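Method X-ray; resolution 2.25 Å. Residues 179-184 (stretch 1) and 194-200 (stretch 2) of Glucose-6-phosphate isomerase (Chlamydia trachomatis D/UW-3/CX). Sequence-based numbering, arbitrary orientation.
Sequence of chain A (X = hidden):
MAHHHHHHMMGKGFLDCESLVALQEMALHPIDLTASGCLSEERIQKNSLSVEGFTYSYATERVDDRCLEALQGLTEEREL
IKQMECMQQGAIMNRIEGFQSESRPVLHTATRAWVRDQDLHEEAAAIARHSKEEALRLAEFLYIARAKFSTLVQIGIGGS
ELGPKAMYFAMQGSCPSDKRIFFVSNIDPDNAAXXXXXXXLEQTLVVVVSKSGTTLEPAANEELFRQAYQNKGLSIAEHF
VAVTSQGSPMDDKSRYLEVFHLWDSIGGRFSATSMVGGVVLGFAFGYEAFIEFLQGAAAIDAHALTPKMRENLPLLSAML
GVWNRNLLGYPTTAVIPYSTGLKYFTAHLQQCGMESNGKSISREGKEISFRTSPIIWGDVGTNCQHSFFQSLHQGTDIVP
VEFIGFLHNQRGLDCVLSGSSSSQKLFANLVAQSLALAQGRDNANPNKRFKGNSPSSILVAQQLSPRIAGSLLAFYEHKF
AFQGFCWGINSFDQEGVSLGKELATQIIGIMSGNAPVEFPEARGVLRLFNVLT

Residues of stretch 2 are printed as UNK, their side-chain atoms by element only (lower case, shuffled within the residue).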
ATOM      1  N   LYS A 179      16.064  -9.646  19.451  1.00 46.18           N
ATOM      2  CA  LYS A 179      14.755 -10.286  19.459  1.00 39.69           C
ATOM      3  C   LYS A 179      14.236 -10.461  18.044  1.00 40.92           C
ATOM      4  O   LYS A 179      14.416  -9.594  17.182  1.00 40.89           O
ATOM      5  CB  LYS A 179      13.752  -9.459  20.262  1.00 37.95           C
ATOM      6  CG  LYS A 179      14.180  -9.199  21.690  1.00 37.53           C
ATOM      7  CD  LYS A 179      14.672 -10.484  22.353  1.00 33.99           C
ATOM      8  CE  LYS A 179      15.049 -10.220  23.819  1.00 38.40           C
ATOM      9  NZ  LYS A 179      15.548 -11.439  24.531  1.00 34.74           N
ATOM     10  N   ARG A 180      13.581 -11.589  17.808  1.00 36.04           N
ATOM     11  CA  ARG A 180      12.877 -11.832  16.565  1.00 40.09           C
ATOM     12  C   ARG A 180      11.383 -11.629  16.793  1.00 40.12           C
ATOM     13  O   ARG A 180      10.818 -12.164  17.757  1.00 37.58           O
ATOM     14  CB  ARG A 180      13.165 -13.240  16.058  1.00 53.19           C
ATOM     15  CG  ARG A 180      14.628 -13.642  16.138  1.00 50.09           C
ATOM     16  CD  ARG A 180      14.758 -15.124  15.813  1.00 57.45           C
ATOM     17  NE  ARG A 180      14.562 -15.405  14.390  1.00 57.53           N
ATOM     18  CZ  ARG A 180      13.930 -16.475  13.913  1.00 59.69           C
ATOM     19  NH1 ARG A 180      13.412 -17.372  14.747  1.00 58.53           N
ATOM     20  NH2 ARG A 180      13.819 -16.654  12.599  1.00 57.41           N
ATOM     21  N   ILE A 181      10.753 -10.855  15.904  1.00 35.59           N
ATOM     22  CA  ILE A 181       9.414 -10.317  16.119  1.00 37.29           C
ATOM     23  C   ILE A 181       8.556 -10.642  14.906  1.00 38.73           C
ATOM     24  O   ILE A 181       8.945 -10.359  13.766  1.00 43.25           O
ATOM     25  CB  ILE A 181       9.447  -8.795  16.379  1.00 40.81           C
ATOM     26  CG1 ILE A 181      10.480  -8.453  17.466  1.00 37.99           C
ATOM     27  CG2 ILE A 181       8.071  -8.266  16.751  1.00 30.43           C
ATOM     28  CD1 ILE A 181      10.113  -8.953  18.840  1.00 31.17           C
ATOM     29  N   PHE A 182       7.390 -11.238  15.150  1.00 34.96           N
ATOM     30  CA  PHE A 182       6.468 -11.628  14.094  1.00 36.65           C
ATOM     31  C   PHE A 182       5.067 -11.142  14.429  1.00 35.65           C
ATOM     32  O   PHE A 182       4.713 -10.940  15.598  1.00 37.05           O
ATOM     33  CB  PHE A 182       6.449 -13.157  13.895  1.00 37.27           C
ATOM     34  CG  PHE A 182       7.789 -13.736  13.550  1.00 36.25           C
ATOM     35  CD1 PHE A 182       8.672 -14.118  14.550  1.00 34.87           C
ATOM     36  CD2 PHE A 182       8.177 -13.874  12.223  1.00 33.91           C
ATOM     37  CE1 PHE A 182       9.918 -14.628  14.230  1.00 37.24           C
ATOM     38  CE2 PHE A 182       9.420 -14.391  11.891  1.00 33.16           C
ATOM     39  CZ  PHE A 182      10.293 -14.772  12.895  1.00 34.96           C
ATOM     40  N   PHE A 183       4.263 -10.965  13.382  1.00 33.75           N
ATOM     41  CA  PHE A 183       2.861 -10.590  13.525  1.00 35.26           C
ATOM     42  C   PHE A 183       2.013 -11.599  12.779  1.00 34.51           C
ATOM     43  O   PHE A 183       2.212 -11.813  11.581  1.00 29.97           O
ATOM     44  CB  PHE A 183       2.589  -9.178  13.000  1.00 29.75           C
ATOM     45  CG  PHE A 183       3.389  -8.128  13.692  1.00 37.94           C
ATOM     46  CD1 PHE A 183       4.683  -7.849  13.286  1.00 29.83           C
ATOM     47  CD2 PHE A 183       2.858  -7.431  14.772  1.00 35.04           C
ATOM     48  CE1 PHE A 183       5.430  -6.880  13.941  1.00 41.02           C
ATOM     49  CE2 PHE A 183       3.602  -6.454  15.423  1.00 34.95           C
ATOM     50  CZ  PHE A 183       4.891  -6.180  15.003  1.00 29.85           C
ATOM     51  N   VAL A 184       1.075 -12.213  13.492  1.00 33.03           N
ATOM     52  CA  VAL A 184       0.097 -13.128  12.915  1.00 32.90           C
ATOM     53  C   VAL A 184      -1.266 -12.456  13.050  1.00 35.92           C
ATOM     54  O   VAL A 184      -1.735 -12.196  14.167  1.00 33.51           O
ATOM     55  CB  VAL A 184       0.135 -14.502  13.607  1.00 32.22           C
ATOM     56  CG1 VAL A 184      -0.986 -15.419  13.112  1.00 30.56           C
ATOM     57  CG2 VAL A 184       1.481 -15.151  13.400  1.00 30.68           C
ATOM     58  N   UNK A 194       3.468 -19.568   8.087  1.00 35.54           N
ATOM     59  CA  UNK A 194       4.762 -18.965   7.764  1.00 37.24           C
ATOM     60  C   UNK A 194       5.528 -18.603   9.030  1.00 41.75           C
ATOM     61  O   UNK A 194       6.758 -18.728   9.069  1.00 48.55           O
ATOM     62  c   UNK A 194       4.598 -17.732   6.855  1.00 32.10           C
ATOM     63  c   UNK A 194       3.964 -16.496   7.535  1.00 38.89           C
ATOM     64  c   UNK A 194       3.799 -15.272   6.623  1.00 46.01           C
ATOM     65  o   UNK A 194       4.356 -15.263   5.492  1.00 50.24           O
ATOM     66  o   UNK A 194       3.090 -14.321   7.043  1.00 40.59           O
ATOM     67  N   UNK A 195       4.826 -18.186  10.083  1.00 35.68           N
ATOM     68  CA  UNK A 195       5.516 -17.810  11.307  1.00 33.90           C
ATOM     69  C   UNK A 195       5.970 -19.045  12.072  1.00 38.44           C
ATOM     70  O   UNK A 195       7.116 -19.119  12.529  1.00 37.97           O
ATOM     71  c   UNK A 195       4.406 -15.590  11.404  1.00 37.16           C
ATOM     72  c   UNK A 195       4.611 -16.906  12.152  1.00 36.56           C
ATOM     73  c   UNK A 195       5.214 -16.692  13.546  1.00 31.16           C
ATOM     74  N   UNK A 196       5.091 -20.039  12.208  1.00 42.93           N
ATOM     75  CA  UNK A 196       5.465 -21.263  12.908  1.00 43.98           C
ATOM     76  C   UNK A 196       6.647 -21.949  12.232  1.00 49.24           C
ATOM     77  O   UNK A 196       7.471 -22.574  12.907  1.00 53.01           O
ATOM     78  c   UNK A 196       1.814 -22.430  13.514  1.00 36.80           C
ATOM     79  c   UNK A 196       4.264 -22.203  12.989  1.00 36.65           C
ATOM     80  c   UNK A 196       3.482 -22.245  15.361  1.00 33.41           C
ATOM     81  c   UNK A 196       3.136 -21.824  13.952  1.00 33.67           C
ATOM     82  N   UNK A 197       6.763 -21.815  10.910  1.00 48.23           N
ATOM     83  CA  UNK A 197       7.892 -22.405  10.207  1.00 49.59           C
ATOM     84  C   UNK A 197       9.219 -21.851  10.708  1.00 45.97           C
ATOM     85  O   UNK A 197      10.246 -22.530  10.623  1.00 51.20           O
ATOM     86  c   UNK A 197       8.875 -22.170   6.482  1.00 69.27           C
ATOM     87  c   UNK A 197       8.817 -22.818   7.852  1.00 59.50           C
ATOM     88  c   UNK A 197       7.749 -22.164   8.704  1.00 55.60           C
ATOM     89  n   UNK A 197      10.926 -23.914   3.976  1.00 85.17           N
ATOM     90  n   UNK A 197      11.424 -22.090   5.297  1.00 80.76           N
ATOM     91  n   UNK A 197       9.357 -23.090   5.455  1.00 80.20           N
ATOM     92  c   UNK A 197      10.570 -23.032   4.910  1.00 84.35           C
ATOM     93  N   UNK A 198       9.219 -20.645  11.265  1.00 47.22           N
ATOM     94  CA  UNK A 198      10.461 -19.927  11.525  1.00 43.12           C
ATOM     95  C   UNK A 198      10.927 -19.943  12.978  1.00 46.80           C
ATOM     96  O   UNK A 198      12.108 -19.677  13.222  1.00 50.04           O
ATOM     97  c   UNK A 198       9.985 -18.300   9.594  1.00 59.01           C
ATOM     98  o   UNK A 198      12.271 -18.764   9.078  1.00 71.72           O
ATOM     99  c   UNK A 198      10.318 -18.464  11.079  1.00 43.88           C
ATOM    100  o   UNK A 198      10.762 -19.326   7.571  1.00 69.06           O
ATOM    101  c   UNK A 198      11.084 -18.836   8.680  1.00 68.03           C
ATOM    102  N   UNK A 199      10.060 -20.239  13.950  1.00 47.12           N
ATOM    103  CA  UNK A 199      10.335 -19.917  15.350  1.00 42.59           C
ATOM    104  C   UNK A 199      10.596 -21.174  16.171  1.00 44.30           C
ATOM    105  O   UNK A 199      10.128 -22.277  15.857  1.00 46.89           O
ATOM    106  c   UNK A 199       7.917 -19.970  16.074  1.00 41.37           C
ATOM    107  c   UNK A 199       6.684 -19.235  16.542  1.00 39.55           C
ATOM    108  c   UNK A 199       8.903 -17.849  15.139  1.00 37.12           C
ATOM    109  c   UNK A 199       9.180 -19.103  15.968  1.00 40.31           C
ATOM    110  N   UNK A 200      11.348 -20.985  17.251  1.00 45.83           N
ATOM    111  CA  UNK A 200      11.525 -21.994  18.292  1.00 49.26           C
ATOM    112  C   UNK A 200      10.490 -21.713  19.382  1.00 46.03           C
ATOM    113  O   UNK A 200      10.590 -20.709  20.097  1.00 37.54           O
ATOM    114  c   UNK A 200      13.228 -22.873  19.989  1.00 64.54           C
ATOM    115  o   UNK A 200      14.348 -22.778  20.537  1.00 67.26           O
ATOM    116  o   UNK A 200      12.359 -23.695  20.365  1.00 68.60           O
ATOM    117  c   UNK A 200      12.959 -21.929  18.822  1.00 57.53           C
TER
HETATM  118  O   HOH W   1      12.740 -18.514  17.215  1.00 55.37           O

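Stretch 1 runs as a strand from Arg 180 to Val 184, and its alternation sends Arg 180 and Phe 182 toward stretch 2 while Phe 183 points away. Stretch 2 enters as the last part of a helix and continues into a loop.

Position 194, still helical, carries three carbons in an unbranched chain, the third bonded to two oxygens. This is a carboxylate on a two-carbon spacer, hence Glu 194. Its side chain makes no contact with stretch 1, and one carboxylate oxygen is hydrogen-bonded elsewhere in the structure.

Position 195 has three side-chain carbons, one of them attached to CA and carrying the other two. Branching directly at CB with no further atoms identifies Val 195. The side chain points toward the strand and is buried, with CG1 3.8 Å from CB of Phe 182 and CG2 3.6 Å from CG2 of Val 184. Both methyl groups lie within reach of both strand residues.

Position 196 holds four carbons, with the fork at the second, the pattern of Leu 196. One helical step on from Val 195, its CA-to-CB bond points away from stretch 1, and no contact is made.

Position 197 shows three carbons, a nitrogen, and then a carbon bearing two more nitrogens. This guanidinium at the end of a long chain defines Arg 197. It lies out of reach of the strand, extended with chi1, chi2 and chi3 all t.

Position 198 again has three carbons ending in two oxygens, and so is Glu 198. Its CB lies 4.1 Å from CZ of Phe 182, but the hydrogen bond across the contact is made by its backbone: NH1 of Arg 180 donates to O of Glu 198 at 3.1 Å, with a nearly straight angle of 167°. The carboxylate is less engaged with Arg 180, its OE1 remaining 4.4 Å from NH2, beyond a salt bridge; a long salt bridge instead joins OE2 to NH1 of Arg 197 at 3.6 Å.

Position 199 has four carbons, forked at the first, with one arm two carbons long, which makes it Ile 199. The shorter arm, CG2, approaches CE1 of Phe 182 to 3.5 Å, although the CA-to-CB bond runs sideways.

Position 200 contains two carbons, the second bearing two oxygens, and is Asp 200. The carboxylate leads away from the strand, but the backbone remains linked to it: a water accepts from N of Asp 200 at 2.8 Å and, weakly, from NH1 of Arg 180, also at 2.8 Å.

The contact combines an apolar centre with a polar margin. Phe 182 packs obliquely against Val 195, Glu 198 and Ile 199, while Val 184 extends the apolar surface along Val 195. The guanidinium of Arg 180 holds the main chain of stretch 2, directly at O of Glu 198 and, through a weak bond to a water, at N of Asp 200. In all, 294 Å² is buried.

Stretch 2, residues 194-200: EVLREID
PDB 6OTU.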